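Side-chain contacts in histidinol-phosphatase (Bordetella pertussis, PDB 3FVV), which probably dephosphorylates histidinol phosphate to histidinol in histidine biosynthesis, as a magnesium-dependent hydrolase of the HAD superfamily: residues A[102-107]-A[182-187]; A[13-18]-A[95-100]; A[108-113]-A[165-170]; A[8-13]-A[158-163]; A[25-30]-A[81-86]. One frame throughout, in Å; residues are numbered along the deposited sequence.

Contact 1: residues A[102-107]-A[182-187]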
# COMPACT_ATOMS: atom_id res chain seq x y z
N ARG A 102 14.27 -7.15 4.97
CA ARG A 102 15.44 -7.11 5.78
C ARG A 102 16.70 -7.23 5.01
O ARG A 102 17.70 -6.55 5.35
CB ARG A 102 15.33 -8.19 6.84
CG ARG A 102 16.50 -8.27 7.70
CD ARG A 102 16.25 -9.30 8.80
NE ARG A 102 15.02 -9.01 9.57
CZ ARG A 102 14.86 -9.27 10.88
NH1 ARG A 102 15.86 -9.82 11.61
NH2 ARG A 102 13.71 -8.96 11.48
N GLY A 103 16.70 -8.06 3.97
CA GLY A 103 17.88 -8.17 3.11
C GLY A 103 18.28 -6.83 2.51
O GLY A 103 19.47 -6.48 2.42
N HIS A 104 17.29 -6.06 2.06
CA HIS A 104 17.61 -4.76 1.43
C HIS A 104 18.04 -3.79 2.52
O HIS A 104 19.00 -3.05 2.33
CB HIS A 104 16.45 -4.24 0.65
CG HIS A 104 16.20 -4.96 -0.64
ND1 HIS A 104 16.94 -4.71 -1.77
CD2 HIS A 104 15.25 -5.85 -0.99
CE1 HIS A 104 16.48 -5.45 -2.76
NE2 HIS A 104 15.47 -6.18 -2.31
N LEU A 105 17.41 -3.81 3.69
CA LEU A 105 17.86 -2.93 4.77
C LEU A 105 19.32 -3.17 5.11
O LEU A 105 20.11 -2.23 5.26
CB LEU A 105 16.98 -3.02 6.05
CG LEU A 105 15.57 -2.41 5.92
CD1 LEU A 105 14.66 -2.88 7.06
CD2 LEU A 105 15.60 -0.86 5.91
N ALA A 106 19.64 -4.44 5.26
CA ALA A 106 20.94 -4.88 5.67
C ALA A 106 21.99 -4.52 4.60
O ALA A 106 23.14 -4.26 4.94
CB ALA A 106 20.95 -6.43 6.03
N ALA A 107 21.60 -4.46 3.32
CA ALA A 107 22.58 -4.08 2.29
C ALA A 107 22.91 -2.59 2.28
O ALA A 107 23.77 -2.14 1.54
CB ALA A 107 22.11 -4.55 0.85
N TYR A 182 14.98 -1.45 -7.15
CA TYR A 182 14.10 -2.61 -7.12
C TYR A 182 12.66 -2.12 -6.80
O TYR A 182 12.49 -1.14 -6.09
CB TYR A 182 14.50 -3.55 -5.98
CG TYR A 182 15.87 -4.19 -6.11
CD1 TYR A 182 16.00 -5.49 -6.57
CD2 TYR A 182 17.02 -3.52 -5.74
CE1 TYR A 182 17.24 -6.10 -6.69
CE2 TYR A 182 18.27 -4.13 -5.88
CZ TYR A 182 18.35 -5.42 -6.38
OH TYR A 182 19.54 -6.09 -6.49
N PHE A 183 11.64 -2.78 -7.36
CA PHE A 183 10.25 -2.60 -6.95
C PHE A 183 9.61 -3.99 -7.01
O PHE A 183 9.76 -4.69 -8.01
CB PHE A 183 9.49 -1.60 -7.83
CG PHE A 183 8.04 -1.42 -7.44
CD1 PHE A 183 7.66 -1.22 -6.10
CD2 PHE A 183 7.06 -1.42 -8.41
CE1 PHE A 183 6.35 -1.07 -5.75
CE2 PHE A 183 5.73 -1.23 -8.08
CZ PHE A 183 5.36 -1.09 -6.75
N TYR A 184 9.04 -4.42 -5.88
CA TYR A 184 8.30 -5.62 -5.78
C TYR A 184 6.78 -5.34 -5.82
O TYR A 184 6.29 -4.53 -5.06
CB TYR A 184 8.62 -6.30 -4.43
CG TYR A 184 10.06 -6.71 -4.20
CD1 TYR A 184 10.44 -8.04 -4.25
CD2 TYR A 184 11.03 -5.77 -3.88
CE1 TYR A 184 11.73 -8.40 -4.02
CE2 TYR A 184 12.34 -6.13 -3.67
CZ TYR A 184 12.68 -7.46 -3.72
OH TYR A 184 13.98 -7.82 -3.49
N SER A 185 6.03 -6.01 -6.70
CA SER A 185 4.59 -5.87 -6.70
C SER A 185 3.91 -7.08 -7.31
O SER A 185 4.52 -7.83 -8.02
CB SER A 185 4.10 -4.56 -7.37
OG SER A 185 2.70 -4.34 -7.08
N ASP A 186 2.62 -7.19 -7.07
CA ASP A 186 1.82 -8.37 -7.45
C ASP A 186 0.87 -8.11 -8.60
O ASP A 186 0.35 -9.08 -9.15
CB ASP A 186 0.92 -8.80 -6.31
CG ASP A 186 -0.12 -7.75 -5.98
OD1 ASP A 186 0.29 -6.61 -5.82
OD2 ASP A 186 -1.34 -8.03 -5.95
N SER A 187 0.68 -6.84 -8.95
CA SER A 187 -0.49 -6.40 -9.72
C SER A 187 -0.16 -5.67 -11.00
O SER A 187 0.80 -4.88 -11.06
CB SER A 187 -1.27 -5.41 -8.86
OG SER A 187 -2.34 -4.84 -9.59

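Contact 2: residues A[13-18]-A[95-100]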
# COMPACT_ATOMS: atom_id res chain seq x y z
N HIS A 13 -0.89 -7.83 -0.72
CA HIS A 13 -0.65 -9.06 -1.49
C HIS A 13 0.79 -9.21 -1.93
O HIS A 13 1.12 -10.18 -2.56
CB HIS A 13 -1.56 -9.15 -2.70
CG HIS A 13 -3.00 -9.17 -2.32
ND1 HIS A 13 -3.56 -10.21 -1.61
CD2 HIS A 13 -3.98 -8.25 -2.48
CE1 HIS A 13 -4.83 -9.95 -1.39
NE2 HIS A 13 -5.12 -8.77 -1.91
N THR A 14 1.64 -8.26 -1.57
CA THR A 14 3.09 -8.36 -1.86
C THR A 14 3.80 -8.69 -0.56
O THR A 14 4.37 -9.74 -0.43
CB THR A 14 3.62 -7.02 -2.44
OG1 THR A 14 3.04 -6.84 -3.74
CG2 THR A 14 5.17 -7.00 -2.55
N LEU A 15 3.73 -7.79 0.42
CA LEU A 15 4.35 -8.05 1.71
C LEU A 15 3.37 -8.69 2.68
O LEU A 15 3.80 -9.33 3.61
CB LEU A 15 5.00 -6.79 2.28
CG LEU A 15 6.29 -6.25 1.62
CD1 LEU A 15 6.82 -5.10 2.44
CD2 LEU A 15 7.36 -7.35 1.45
N LEU A 16 2.04 -8.57 2.45
CA LEU A 16 1.05 -9.16 3.32
C LEU A 16 0.13 -10.05 2.46
O LEU A 16 -0.18 -9.70 1.32
CB LEU A 16 0.21 -8.10 4.03
CG LEU A 16 0.90 -7.08 4.93
CD1 LEU A 16 -0.14 -6.02 5.32
CD2 LEU A 16 1.47 -7.79 6.09
N PRO A 17 -0.29 -11.20 3.00
CA PRO A 17 -1.14 -12.11 2.25
C PRO A 17 -2.59 -11.66 2.32
O PRO A 17 -3.45 -12.45 2.35
CB PRO A 17 -0.94 -13.45 2.97
CG PRO A 17 -0.62 -13.08 4.37
CD PRO A 17 0.13 -11.79 4.29
N LEU A 18 -2.84 -10.36 2.31
CA LEU A 18 -4.18 -9.86 2.35
C LEU A 18 -4.17 -8.43 1.79
O LEU A 18 -3.11 -7.84 1.50
CB LEU A 18 -4.69 -9.94 3.80
CG LEU A 18 -3.80 -9.34 4.94
CD1 LEU A 18 -3.94 -7.84 4.98
CD2 LEU A 18 -4.05 -9.97 6.33
N VAL A 95 7.81 -14.63 7.82
CA VAL A 95 9.24 -14.53 7.80
C VAL A 95 9.77 -14.26 6.39
O VAL A 95 10.72 -13.47 6.26
CB VAL A 95 9.96 -15.75 8.49
CG1 VAL A 95 9.86 -16.97 7.65
CG2 VAL A 95 11.45 -15.37 8.75
N GLN A 96 9.18 -14.85 5.36
CA GLN A 96 9.56 -14.55 3.98
C GLN A 96 9.42 -13.07 3.62
O GLN A 96 10.32 -12.52 3.02
CB GLN A 96 8.79 -15.38 2.92
CG GLN A 96 9.23 -16.82 2.85
CD GLN A 96 8.94 -17.53 4.14
OE1 GLN A 96 7.80 -17.43 4.65
NE2 GLN A 96 9.98 -18.19 4.74
N ALA A 97 8.27 -12.46 3.89
CA ALA A 97 8.08 -11.02 3.62
C ALA A 97 9.04 -10.19 4.45
O ALA A 97 9.64 -9.24 3.94
CB ALA A 97 6.58 -10.58 3.86
N VAL A 98 9.19 -10.50 5.74
CA VAL A 98 10.11 -9.75 6.59
C VAL A 98 11.52 -9.80 6.03
O VAL A 98 12.22 -8.77 5.99
CB VAL A 98 10.08 -10.22 8.07
CG1 VAL A 98 11.22 -9.53 8.91
CG2 VAL A 98 8.74 -9.92 8.67
N ASP A 99 11.91 -11.00 5.57
CA ASP A 99 13.27 -11.24 5.11
C ASP A 99 13.59 -10.54 3.78
O ASP A 99 14.68 -10.11 3.60
CB ASP A 99 13.55 -12.72 4.98
CG ASP A 99 13.96 -13.37 6.30
OD1 ASP A 99 14.31 -12.64 7.22
OD2 ASP A 99 14.05 -14.60 6.38
N VAL A 100 12.62 -10.42 2.87
CA VAL A 100 12.81 -9.68 1.62
C VAL A 100 13.15 -8.22 1.94
O VAL A 100 14.14 -7.65 1.42
CB VAL A 100 11.61 -9.93 0.63
CG1 VAL A 100 10.86 -8.70 0.25
CG2 VAL A 100 12.13 -10.56 -0.62

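Contact 3: residues A[108-113]-A[165-170]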
# COMPACT_ATOMS: atom_id res chain seq x y z
N GLY A 108 22.20 -1.82 3.07
CA GLY A 108 22.30 -0.37 3.03
C GLY A 108 21.31 0.27 2.06
O GLY A 108 21.43 1.43 1.78
N ASP A 109 20.38 -0.47 1.50
CA ASP A 109 19.50 0.09 0.48
C ASP A 109 18.63 1.17 1.11
O ASP A 109 18.35 1.11 2.32
CB ASP A 109 18.67 -0.99 -0.21
CG ASP A 109 19.56 -1.99 -1.02
OD1 ASP A 109 20.79 -1.68 -1.16
OD2 ASP A 109 19.01 -3.06 -1.51
N LEU A 110 18.25 2.19 0.34
CA LEU A 110 17.20 3.12 0.76
C LEU A 110 15.85 2.43 0.52
O LEU A 110 15.53 2.15 -0.60
CB LEU A 110 17.28 4.43 -0.04
CG LEU A 110 16.15 5.44 0.23
CD1 LEU A 110 16.13 5.77 1.73
CD2 LEU A 110 16.26 6.71 -0.70
N CYS A 111 15.07 2.18 1.56
CA CYS A 111 13.83 1.35 1.46
C CYS A 111 12.56 2.16 1.78
O CYS A 111 12.54 2.94 2.72
CB CYS A 111 13.89 0.17 2.43
SG CYS A 111 15.25 -0.94 2.07
N ALA A 112 11.51 1.93 0.98
CA ALA A 112 10.23 2.61 1.09
C ALA A 112 9.13 1.61 0.74
O ALA A 112 9.26 0.75 -0.18
CB ALA A 112 10.16 3.81 0.10
N LEU A 113 8.02 1.77 1.47
CA LEU A 113 6.77 1.12 1.17
C LEU A 113 5.93 2.06 0.30
O LEU A 113 5.72 3.24 0.65
CB LEU A 113 6.07 0.74 2.48
CG LEU A 113 4.90 -0.23 2.52
CD1 LEU A 113 5.25 -1.66 2.16
CD2 LEU A 113 4.24 -0.22 3.94
N ASN A 165 9.00 9.85 -7.39
CA ASN A 165 9.97 10.87 -7.89
C ASN A 165 9.92 12.16 -7.01
O ASN A 165 10.98 12.73 -6.64
CB ASN A 165 9.80 11.15 -9.38
CG ASN A 165 10.19 9.95 -10.27
OD1 ASN A 165 9.48 9.61 -11.25
ND2 ASN A 165 11.30 9.32 -9.94
N GLN A 166 8.71 12.53 -6.57
CA GLN A 166 8.59 13.69 -5.67
C GLN A 166 9.30 13.43 -4.37
O GLN A 166 10.00 14.29 -3.90
CB GLN A 166 7.15 14.08 -5.44
CG GLN A 166 6.48 14.49 -6.70
CD GLN A 166 5.01 14.76 -6.57
OE1 GLN A 166 4.27 14.04 -5.89
NE2 GLN A 166 4.56 15.79 -7.31
N TRP A 167 9.16 12.22 -3.79
CA TRP A 167 9.83 11.90 -2.54
C TRP A 167 11.38 11.94 -2.63
O TRP A 167 12.05 12.53 -1.79
CB TRP A 167 9.30 10.56 -2.02
CG TRP A 167 10.14 9.89 -1.05
CD1 TRP A 167 10.35 10.24 0.24
CD2 TRP A 167 10.87 8.70 -1.28
NE1 TRP A 167 11.20 9.33 0.84
CE2 TRP A 167 11.53 8.37 -0.07
CE3 TRP A 167 11.07 7.89 -2.39
CZ2 TRP A 167 12.37 7.28 0.05
CZ3 TRP A 167 11.89 6.78 -2.25
CH2 TRP A 167 12.54 6.51 -1.04
N LEU A 168 11.93 11.34 -3.65
CA LEU A 168 13.37 11.35 -3.81
C LEU A 168 13.88 12.81 -3.91
O LEU A 168 14.88 13.17 -3.27
CB LEU A 168 13.78 10.55 -5.05
CG LEU A 168 13.57 9.04 -4.91
CD1 LEU A 168 13.60 8.32 -6.25
CD2 LEU A 168 14.55 8.40 -3.90
N ALA A 169 13.19 13.64 -4.67
CA ALA A 169 13.66 15.03 -4.86
C ALA A 169 13.61 15.79 -3.51
O ALA A 169 14.53 16.52 -3.15
CB ALA A 169 12.81 15.71 -5.90
N GLY A 170 12.54 15.61 -2.76
CA GLY A 170 12.50 16.07 -1.36
C GLY A 170 13.74 15.70 -0.51
O GLY A 170 14.15 16.42 0.37

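Contact 4: residues A[8-13]-A[158-163]. With SO4 (sulfate ion), chain C.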
# COMPACT_ATOMS: atom_id res chain seq x y z
N LEU A 8 11.96 -0.48 -3.31
CA LEU A 8 10.57 -0.11 -3.14
C LEU A 8 9.73 -1.39 -3.03
O LEU A 8 9.88 -2.33 -3.83
CB LEU A 8 10.08 0.71 -4.34
CG LEU A 8 10.97 1.95 -4.65
CD1 LEU A 8 10.46 2.65 -5.96
CD2 LEU A 8 11.06 2.92 -3.51
N PHE A 9 8.82 -1.36 -2.07
CA PHE A 9 7.90 -2.44 -1.82
C PHE A 9 6.45 -2.04 -1.91
O PHE A 9 6.01 -1.15 -1.22
CB PHE A 9 8.20 -3.02 -0.45
CG PHE A 9 9.60 -3.40 -0.27
CD1 PHE A 9 10.07 -4.62 -0.72
CD2 PHE A 9 10.48 -2.51 0.32
CE1 PHE A 9 11.37 -4.97 -0.57
CE2 PHE A 9 11.81 -2.85 0.50
CZ PHE A 9 12.25 -4.09 0.08
N ASP A 10 5.71 -2.73 -2.75
CA ASP A 10 4.24 -2.73 -2.67
C ASP A 10 3.82 -3.41 -1.35
O ASP A 10 4.55 -4.21 -0.80
CB ASP A 10 3.68 -3.51 -3.88
CG ASP A 10 2.13 -3.49 -3.94
OD1 ASP A 10 1.56 -2.35 -3.88
OD2 ASP A 10 1.50 -4.57 -4.02
N LEU A 11 2.64 -3.11 -0.82
CA LEU A 11 2.17 -3.76 0.40
C LEU A 11 1.14 -4.88 0.17
O LEU A 11 1.44 -6.06 0.43
CB LEU A 11 1.57 -2.74 1.37
CG LEU A 11 1.03 -3.29 2.68
CD1 LEU A 11 2.14 -3.90 3.46
CD2 LEU A 11 0.30 -2.15 3.55
N ASP A 12 -0.04 -4.53 -0.33
CA ASP A 12 -1.16 -5.48 -0.28
C ASP A 12 -0.93 -6.60 -1.25
O ASP A 12 -0.75 -6.36 -2.41
CB ASP A 12 -2.49 -4.75 -0.52
CG ASP A 12 -2.74 -3.66 0.53
OD1 ASP A 12 -2.59 -3.91 1.74
OD2 ASP A 12 -3.03 -2.52 0.16
N HIS A 13 -0.89 -7.83 -0.72
CA HIS A 13 -0.65 -9.06 -1.49
C HIS A 13 0.79 -9.21 -1.93
O HIS A 13 1.12 -10.18 -2.56
CB HIS A 13 -1.56 -9.15 -2.70
CG HIS A 13 -3.00 -9.17 -2.32
ND1 HIS A 13 -3.56 -10.21 -1.61
CD2 HIS A 13 -3.98 -8.25 -2.48
CE1 HIS A 13 -4.83 -9.95 -1.39
NE2 HIS A 13 -5.12 -8.77 -1.91
N GLU A 158 -0.07 5.09 -12.04
CA GLU A 158 0.95 6.04 -12.48
C GLU A 158 1.29 7.01 -11.34
O GLU A 158 2.36 7.60 -11.33
CB GLU A 158 0.52 6.87 -13.74
CG GLU A 158 -0.49 6.21 -14.74
CD GLU A 158 -2.00 6.46 -14.36
OE1 GLU A 158 -2.46 7.65 -14.32
OE2 GLU A 158 -2.75 5.46 -14.15
N GLY A 159 0.35 7.22 -10.40
CA GLY A 159 0.64 8.06 -9.24
C GLY A 159 1.78 7.54 -8.38
O GLY A 159 2.47 8.34 -7.72
N LYS A 160 1.98 6.23 -8.33
CA LYS A 160 3.11 5.70 -7.57
C LYS A 160 4.40 6.25 -8.15
O LYS A 160 5.32 6.58 -7.39
CB LYS A 160 3.13 4.19 -7.55
CG LYS A 160 2.00 3.59 -6.75
CD LYS A 160 2.33 2.16 -6.27
CE LYS A 160 1.19 1.61 -5.44
NZ LYS A 160 1.43 0.21 -4.98
N VAL A 161 4.46 6.41 -9.48
CA VAL A 161 5.68 6.92 -10.13
C VAL A 161 5.92 8.37 -9.76
O VAL A 161 7.02 8.73 -9.27
CB VAL A 161 5.74 6.66 -11.69
CG1 VAL A 161 7.15 7.07 -12.26
CG2 VAL A 161 5.45 5.20 -11.99
N VAL A 162 4.90 9.20 -9.94
CA VAL A 162 4.97 10.61 -9.54
C VAL A 162 5.40 10.74 -8.04
O VAL A 162 6.37 11.42 -7.72
CB VAL A 162 3.58 11.29 -9.82
CG1 VAL A 162 3.49 12.74 -9.30
CG2 VAL A 162 3.29 11.25 -11.32
N ARG A 163 4.73 10.00 -7.15
CA ARG A 163 5.00 10.15 -5.74
C ARG A 163 6.42 9.72 -5.38
O ARG A 163 7.06 10.35 -4.59
CB ARG A 163 3.95 9.35 -4.91
CG ARG A 163 2.60 10.00 -4.93
CD ARG A 163 2.59 11.31 -4.04
NE ARG A 163 3.05 10.97 -2.69
CZ ARG A 163 2.29 10.42 -1.74
NH1 ARG A 163 1.03 10.15 -1.96
NH2 ARG A 163 2.81 10.07 -0.57
S SO4 C . -1.26 -1.61 -2.72
O1 SO4 C . -0.23 -1.89 -1.65
O2 SO4 C . -0.97 -0.36 -3.52
O3 SO4 C . -1.36 -2.85 -3.48
O4 SO4 C . -2.58 -1.37 -2.12

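Contact 5: residues A[25-30]-A[81-86]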
# COMPACT_ATOMS: atom_id res chain seq x y z
N ALA A 25 -11.62 -1.89 6.39
CA ALA A 25 -13.05 -1.61 6.24
C ALA A 25 -13.87 -2.68 6.90
O ALA A 25 -14.85 -2.43 7.65
CB ALA A 25 -13.43 -1.52 4.75
N ASP A 26 -13.48 -3.92 6.63
CA ASP A 26 -14.20 -5.04 7.15
C ASP A 26 -14.05 -5.13 8.66
O ASP A 26 -14.98 -5.50 9.36
CB ASP A 26 -13.71 -6.34 6.52
CG ASP A 26 -14.56 -7.52 6.93
OD1 ASP A 26 -15.79 -7.44 6.73
OD2 ASP A 26 -14.01 -8.46 7.47
N PHE A 27 -12.87 -4.77 9.16
CA PHE A 27 -12.61 -4.75 10.59
C PHE A 27 -13.51 -3.72 11.29
O PHE A 27 -14.12 -4.00 12.33
CB PHE A 27 -11.14 -4.48 10.86
CG PHE A 27 -10.84 -4.07 12.27
CD1 PHE A 27 -10.52 -5.02 13.23
CD2 PHE A 27 -10.84 -2.75 12.64
CE1 PHE A 27 -10.24 -4.67 14.49
CE2 PHE A 27 -10.57 -2.40 13.93
CZ PHE A 27 -10.26 -3.36 14.85
N LEU A 28 -13.62 -2.53 10.72
CA LEU A 28 -14.51 -1.50 11.29
C LEU A 28 -15.98 -1.95 11.20
O LEU A 28 -16.74 -1.79 12.18
CB LEU A 28 -14.31 -0.14 10.61
CG LEU A 28 -12.94 0.53 10.76
CD1 LEU A 28 -12.86 1.71 9.81
CD2 LEU A 28 -12.72 0.99 12.17
N ALA A 29 -16.37 -2.57 10.09
CA ALA A 29 -17.76 -3.10 9.93
C ALA A 29 -18.11 -4.13 11.05
O ALA A 29 -19.12 -3.98 11.78
CB ALA A 29 -17.95 -3.73 8.53
N ARG A 30 -17.28 -5.18 11.11
CA ARG A 30 -17.37 -6.29 12.07
C ARG A 30 -17.42 -5.89 13.50
O ARG A 30 -17.90 -6.60 14.32
CB ARG A 30 -16.07 -7.12 12.06
CG ARG A 30 -16.10 -8.37 11.35
CD ARG A 30 -15.07 -9.42 11.91
NE ARG A 30 -13.65 -9.02 12.12
CZ ARG A 30 -12.80 -8.62 11.18
NH1 ARG A 30 -13.18 -8.40 9.93
NH2 ARG A 30 -11.54 -8.39 11.51
N HIS A 81 -7.07 1.13 15.37
CA HIS A 81 -6.04 0.63 14.50
C HIS A 81 -5.04 -0.28 15.24
O HIS A 81 -4.59 -1.22 14.70
CB HIS A 81 -5.38 1.76 13.74
CG HIS A 81 -4.43 1.29 12.70
ND1 HIS A 81 -4.79 1.11 11.38
CD2 HIS A 81 -3.15 0.90 12.79
CE1 HIS A 81 -3.76 0.66 10.70
NE2 HIS A 81 -2.75 0.52 11.53
N GLU A 82 -4.69 0.04 16.47
CA GLU A 82 -3.84 -0.87 17.23
C GLU A 82 -4.46 -2.23 17.39
O GLU A 82 -3.83 -3.23 17.26
CB GLU A 82 -3.48 -0.33 18.63
CG GLU A 82 -2.69 0.95 18.62
CD GLU A 82 -2.66 1.65 19.98
OE1 GLU A 82 -3.07 1.04 20.99
OE2 GLU A 82 -2.28 2.84 20.05
N GLU A 83 -5.75 -2.29 17.63
CA GLU A 83 -6.41 -3.58 17.72
C GLU A 83 -6.35 -4.32 16.38
O GLU A 83 -6.18 -5.50 16.35
CB GLU A 83 -7.87 -3.32 18.17
CG GLU A 83 -8.75 -4.57 18.21
CD GLU A 83 -10.24 -4.17 18.43
OE1 GLU A 83 -10.49 -3.11 19.07
OE2 GLU A 83 -11.15 -4.88 17.91
N PHE A 84 -6.55 -3.58 15.28
CA PHE A 84 -6.43 -4.07 13.93
C PHE A 84 -5.03 -4.63 13.67
O PHE A 84 -4.88 -5.68 13.04
CB PHE A 84 -6.74 -2.93 12.96
CG PHE A 84 -6.54 -3.25 11.48
CD1 PHE A 84 -7.33 -4.21 10.85
CD2 PHE A 84 -5.65 -2.55 10.74
CE1 PHE A 84 -7.21 -4.49 9.52
CE2 PHE A 84 -5.48 -2.81 9.34
CZ PHE A 84 -6.28 -3.77 8.74
N MET A 85 -4.02 -3.92 14.15
CA MET A 85 -2.66 -4.39 13.94
C MET A 85 -2.48 -5.70 14.66
O MET A 85 -2.00 -6.67 14.07
CB MET A 85 -1.60 -3.41 14.44
CG MET A 85 -1.36 -2.24 13.53
SD MET A 85 -0.65 -2.60 11.89
CE MET A 85 1.02 -3.04 12.46
N ARG A 86 -2.93 -5.75 15.92
CA ARG A 86 -2.75 -6.93 16.78
C ARG A 86 -3.51 -8.17 16.28
O ARG A 86 -3.02 -9.30 16.42
CB ARG A 86 -3.21 -6.55 18.20
CG ARG A 86 -3.42 -7.63 19.16
CD ARG A 86 -4.01 -7.13 20.59
NE ARG A 86 -3.33 -5.89 20.93
CZ ARG A 86 -3.88 -4.66 20.95
NH1 ARG A 86 -5.19 -4.44 20.83
NH2 ARG A 86 -3.10 -3.64 21.19

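Contact 1: residues A[102-107]-A[182-187]
H104 presents the edge of its imidazole to one face of the Y182 ring and uses another part of the same edge to meet the hydroxyl of Y184. H104 CE1 stands 3.5 Å above the Y182 plane and over the ring centre, a T-shaped (edge-to-face) pair with the two planes at 63°. Toward Y184 the relation is different. The rings meet rim to rim, their planes are turned 78° against each other, and H104 NE2 lies at the phenol edge, near its plane, 2.5 Å from Y184 OH. This hydrogen bond is short and, at 171°, nearly straight. Two residues apart on strand 180-185, Y182 and Y184 point the same way, toward helix 95-106. In both, CG sits beside the backbone N and anti to the carbonyl carbon, which sends both rings out to the histidine from one side of the sheet. The Y184 ring also meets that of F9 at a shallow angle, while H104 ND1 is hydrogen-bonded to D109, an aspartate that has a salt bridge to R5. With both ring nitrogens engaged, the buried imidazole is fixed in rotation within the aromatic cluster. D109 at ND1 would be expected to polarise the ring, and the polar chain links the helix to the central sheet.

Contact 2: residues A[13-18]-A[95-100]
L15 reaches obliquely across to V100 on helix 95-106, its CD2 methyl meeting V100 CG1 at 3.9 Å, while A97 points its methyl toward the loop. That methyl lies 4.1 Å from L15 CD2, but it comes closer to the backbone: A97 CB is 3.1 Å from the carbonyl oxygen of L15, a close approach of methyl to carbonyl oxygen. With CG beside its own N and anti to the carbonyl carbon (chi1 -71°), L15 carries CD2 to the helix and CD1 to L113 of the central sheet. F9 touches both L15 and V100 and so extends the apolar seam into strand 5-9. No hydrogen bond crosses between the two segments. The loop 13-18 lies shortly after strand 5-9, the first strand of the core, in the region where HAD hydrolases carry the turn known as the squiggle, and helix 95-106 follows the helices inserted after it; the contact is consistent with that core-to-cap junction.

Contact 3: residues A[108-113]-A[165-170]
Apolar contacts alone join L110 and A112 of strand 110-113 to W167 and L168 of helix 165-170. The indole supplies its outer six-membered ring: W167 CH2 comes within 3.7 Å of L110 CD2 and 3.8 Å of A112 CB, both methyls approaching obliquely. L110 and W167 reach for each other from opposite directions. W167 has CG anti to N (chi1 161°), a setting that swings the ring out from the helix onto the sheet. This is a helix laid over one face of the parallel HAD core, a Rossmann-like alpha/beta fold; the two segment axes pass 11.8 Å apart, with their chain directions at 139°. Between aliphatic side chains, L110 CD2 also meets L168 CD2 at 4.0 Å, so one leucine methyl serves both helix residues. Among aromatic neighbours, H133 on the adjoining strand 133-142 meets the indole with its ring plane turned by about 55°. I135 and L6 touch W167 as well, from the strands that pair with 110-115 in the sheet.

Contact 4: residues A[8-13]-A[158-163]
D10 and K160 meet beside the bound sulfate, in a salt bridge of 2.8 Å between D10 OD1 and K160 NZ. The ammonium also donates to sulfate O2 at 2.9 Å. From the loop side, two backbone amides converge on sulfate O1: D12 N at 3.0 Å, nearly straight at 174°, and L11 N at 3.2 Å, more bent at 141°. D10 OD1 lies 2.9 Å from that same O1. T115 OG1 and A116 N add further hydrogen bonds to the anion. The sequence around D10 and D12, running DLDHT, is the DxDxT signature of HAD phosphatases, and K160 is consistent with the conserved lysine of these enzymes; the sulfate, probably from the crystallisation liquor, is therefore likely to mark the phosphate position. Further out, the lysine crosses the aspartate at about a right angle, fully extended beyond CG so that it spans from helix 158-170 to the loop. K160 NZ is held there by a salt bridge to D190 and a hydrogen bond to the V114 carbonyl. On the loop, T14 OG1 is hydrogen-bonded to D10 OD2, and S20 and T117 take the two carboxylate oxygens of D12.

Contact 5: residues A[25-30]-A[81-86]
Flanking F27, which meets E83 and F84 across the two helices, R30 NH1 and D26 OD2 form a salt bridge of 2.6 Å one turn apart on helix 20-30. F27 CA lies 3.5 Å above the plane of the R30 guanidinium, toward its rim, and D26 has a second charged partner in R41. F27 itself carries the contact. F84 CB sits over the centre of its ring at 3.9 Å, only 8° from the normal, a CH-pi contact. The two phenyl rings lie oblique, with planes at 55°, and F27 CG is 3.8 Å from F84 CD1. E83 crosses F27 obliquely, its CG at the ring edge, and E83 OE2 is 3.5 Å from F27 CZ, the carboxylate plane turned 74° to the ring. E83 OE1 is in a salt bridge with R33, which F27 also touches, while W24 meets F84 edge-to-face. These helices belong to the all-helical insertion after the first core strand, consistent with the C1 cap of the SerB family. R33 would be expected to offset the E83 charge beside the aromatic junction, while R30 and R41 pair with D26.

Overall arrangement
Contact 4 holds the sulfate, and contacts 1, 2 and 3 each touch contact 4. Strand 5-9 lies between strand 180-185 of contact 1 and strand 110-115 of contact 3, and the centres of contacts 1 and 3 each lie 12 Å from that of contact 4. Contacts 1 and 2 share helix 95-106, their centres 10 Å apart, and contacts 3 and 4 share helix 158-170. H13 is common to contacts 2 and 4. Contact 5 stands apart in the helical insertion, its centre 23 Å from that of contact 4 and their nearest atoms about 8 Å apart.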